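GH62 arabinofuranosidase (Podospora anserina, PDB 4N4B) probably hydrolyses terminal alpha-L-arabinofuranoside residues of xylan, acting as a calcium-containing beta-propeller glycoside hydrolase. Local coordinates at residues His240-Ser245 / Asn260-Pro265. Residues are numbered along the deposited sequence; the frame is centred on the assembly and turned at random.
Sequences HRWFRS and NTEQNP
The six-membered ring of Trp-242 meets the backbone of the loop 260-265 where Thr-261 hands over to Glu-262: its CZ3 lies 3.3 Å from Thr-261 O and its CH2 3.5 Å from Glu-262 N. Over one face, Glu-262 CG sits 4.1 Å from the ring centroid in a CH-pi contact, the carboxylate plane standing almost perpendicular to the indole; Glu-262 OE2 accepts a hydrogen bond from the backbone N of Thr-237. Both faces of the six-membered ring thus meet a methylene near the rim, Glu-262 CG on one and Arg-244 CG on the other, while Pro-265 CB approaches Trp-242 CE3 obliquely at 3.7 Å. This is the close-packed part of the contact.

Toward the solvent side, the interaction becomes polar. The Arg-244 chain, bent at chi3 (70°), brings its guanidinium side-on to the carbonyl of Asn-260, and both NE (2.8 Å, N-H...O angle 155°) and NH2 (3.1 Å) donate to Asn-260 O, which lies near the guanidinium plane. A water bridges NH2 and Asn-260 OD1 through two weak bonds, a looser link than the two direct bonds. The third nitrogen, NH1, reaches a salt bridge with Asp-209.

The contact fastens the loop that follows the outer strand 256-257 back onto strand 241-248 of the same four-stranded propeller blade. With one carbonyl receiving two N-H groups and a carboxylate partner for NH1, the guanidinium is restrained in rotation and its positive charge is probably well stabilised by Asp-209 and Asn-260 O.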
loop_
_atom_site.group_PDB
_atom_site.type_symbol
_atom_site.label_atom_id
_atom_site.label_comp_id
_atom_site.label_asym_id
_atom_site.label_seq_id
_atom_site.Cartn_x
_atom_site.Cartn_y
_atom_site.Cartn_z
ATOM N N HIS A 240 17.042 -8.080 0.241
ATOM C CA HIS A 240 15.961 -7.646 -0.704
ATOM C C HIS A 240 14.611 -7.760 -0.064
ATOM O O HIS A 240 14.308 -8.526 0.843
ATOM C CB HIS A 240 15.993 -8.571 -1.931
ATOM C CG HIS A 240 17.244 -8.387 -2.734
ATOM N ND1 HIS A 240 18.194 -9.381 -2.922
ATOM C CD2 HIS A 240 17.713 -7.280 -3.323
ATOM C CE1 HIS A 240 19.168 -8.897 -3.647
ATOM N NE2 HIS A 240 18.939 -7.625 -3.863
ATOM N N ARG A 241 13.715 -6.873 -0.521
ATOM C CA ARG A 241 12.362 -6.765 -0.012
ATOM C C ARG A 241 11.490 -7.926 -0.497
ATOM O O ARG A 241 11.654 -8.444 -1.616
ATOM C CB ARG A 241 11.761 -5.460 -0.474
ATOM C CG ARG A 241 12.525 -4.192 -0.113
ATOM C CD ARG A 241 12.847 -4.148 1.369
ATOM N NE ARG A 241 13.466 -2.879 1.734
ATOM C CZ ARG A 241 12.862 -1.856 2.323
ATOM N NH1 ARG A 241 11.530 -1.852 2.472
ATOM N NH2 ARG A 241 13.600 -0.786 2.664
ATOM N N TRP A 242 10.563 -8.343 0.345
ATOM C CA TRP A 242 9.616 -9.375 0.046
ATOM C C TRP A 242 8.377 -9.202 0.910
ATOM O O TRP A 242 8.369 -8.390 1.843
ATOM C CB TRP A 242 10.224 -10.761 0.246
ATOM C CG TRP A 242 10.668 -11.144 1.613
ATOM C CD1 TRP A 242 11.652 -10.515 2.361
ATOM C CD2 TRP A 242 10.057 -12.104 2.458
ATOM N NE1 TRP A 242 11.766 -11.163 3.584
ATOM C CE2 TRP A 242 10.802 -12.144 3.655
ATOM C CE3 TRP A 242 9.021 -13.024 2.289
ATOM C CZ2 TRP A 242 10.485 -13.003 4.702
ATOM C CZ3 TRP A 242 8.761 -13.941 3.297
ATOM C CH2 TRP A 242 9.494 -13.909 4.503
ATOM N N PHE A 243 7.341 -9.975 0.628
ATOM C CA PHE A 243 6.064 -9.910 1.346
ATOM C C PHE A 243 5.792 -11.226 2.094
ATOM O O PHE A 243 5.878 -12.334 1.541
ATOM C CB PHE A 243 4.900 -9.597 0.392
ATOM C CG PHE A 243 4.814 -8.136 0.116
ATOM C CD1 PHE A 243 4.167 -7.230 0.954
ATOM C CD2 PHE A 243 5.478 -7.653 -1.010
ATOM C CE1 PHE A 243 4.166 -5.857 0.624
ATOM C CE2 PHE A 243 5.458 -6.309 -1.270
ATOM C CZ PHE A 243 4.856 -5.429 -0.429
ATOM N N ARG A 244 5.285 -11.000 3.308
ATOM C CA ARG A 244 4.736 -12.063 4.171
ATOM C C ARG A 244 3.250 -11.851 4.300
ATOM O O ARG A 244 2.712 -10.763 4.159
ATOM C CB ARG A 244 5.344 -11.839 5.540
ATOM C CG ARG A 244 6.829 -11.897 5.580
ATOM C CD ARG A 244 7.440 -11.791 6.975
ATOM N NE ARG A 244 7.170 -13.008 7.749
ATOM C CZ ARG A 244 7.087 -13.047 9.049
ATOM N NH1 ARG A 244 7.193 -11.989 9.783
ATOM N NH2 ARG A 244 6.826 -14.219 9.619
ATOM N N SER A 245 2.539 -12.960 4.537
ATOM C CA SER A 245 1.073 -12.999 4.597
ATOM C C SER A 245 0.520 -13.861 5.743
ATOM O O SER A 245 1.138 -14.876 6.195
ATOM C CB SER A 245 0.532 -13.558 3.326
ATOM O OG SER A 245 0.934 -14.865 2.976
ATOM N N ASN A 260 4.571 -16.926 4.896
ATOM C CA ASN A 260 5.293 -15.899 5.602
ATOM C C ASN A 260 6.733 -16.261 5.969
ATOM O O ASN A 260 7.309 -15.700 6.893
ATOM C CB ASN A 260 4.501 -15.462 6.884
ATOM C CG ASN A 260 4.432 -16.516 7.943
ATOM O OD1 ASN A 260 4.907 -17.630 7.779
ATOM N ND2 ASN A 260 3.725 -16.172 8.999
ATOM N N THR A 261 7.285 -17.163 5.165
ATOM C CA THR A 261 8.701 -17.471 5.310
ATOM C C THR A 261 9.448 -17.250 4.034
ATOM O O THR A 261 8.791 -17.216 2.962
ATOM C CB THR A 261 8.873 -18.993 5.701
ATOM O OG1 THR A 261 8.354 -19.855 4.745
ATOM C CG2 THR A 261 8.211 -19.307 7.063
ATOM N N GLU A 262 10.761 -17.122 4.069
ATOM C CA GLU A 262 11.485 -16.965 2.799
ATOM C C GLU A 262 11.304 -18.149 1.885
ATOM O O GLU A 262 11.264 -18.016 0.636
ATOM C CB GLU A 262 12.937 -16.658 3.019
ATOM C CG GLU A 262 13.211 -15.306 3.638
ATOM C CD GLU A 262 14.675 -14.884 3.632
ATOM O OE1 GLU A 262 15.530 -15.665 3.077
ATOM O OE2 GLU A 262 15.069 -13.862 4.165
ATOM N N GLN A 263 11.195 -19.359 2.429
ATOM C CA GLN A 263 10.986 -20.578 1.617
ATOM C C GLN A 263 9.580 -20.711 1.103
ATOM O O GLN A 263 9.325 -21.318 0.042
ATOM C CB GLN A 263 11.294 -21.822 2.476
ATOM C CG GLN A 263 12.658 -21.716 3.092
ATOM C CD GLN A 263 12.706 -21.234 4.583
ATOM O OE1 GLN A 263 12.179 -20.131 4.996
ATOM N NE2 GLN A 263 13.428 -22.088 5.434
ATOM N N ASN A 264 8.612 -20.080 1.830
ATOM C CA ASN A 264 7.247 -20.070 1.411
ATOM C C ASN A 264 6.665 -18.662 1.559
ATOM O O ASN A 264 5.982 -18.361 2.504
ATOM C CB ASN A 264 6.365 -20.995 2.218
ATOM C CG ASN A 264 4.980 -21.081 1.649
ATOM O OD1 ASN A 264 4.751 -21.073 0.431
ATOM N ND2 ASN A 264 4.031 -21.135 2.519
ATOM N N PRO A 265 7.056 -17.772 0.629
ATOM C CA PRO A 265 6.770 -16.357 0.727
ATOM C C PRO A 265 5.475 -16.033 0.050
ATOM O O PRO A 265 4.996 -16.689 -0.819
ATOM C CB PRO A 265 7.907 -15.682 -0.000
ATOM C CG PRO A 265 8.284 -16.671 -1.062
ATOM C CD PRO A 265 8.075 -18.022 -0.443
HETATM O O HOH W 1 7.122 -17.298 9.850
#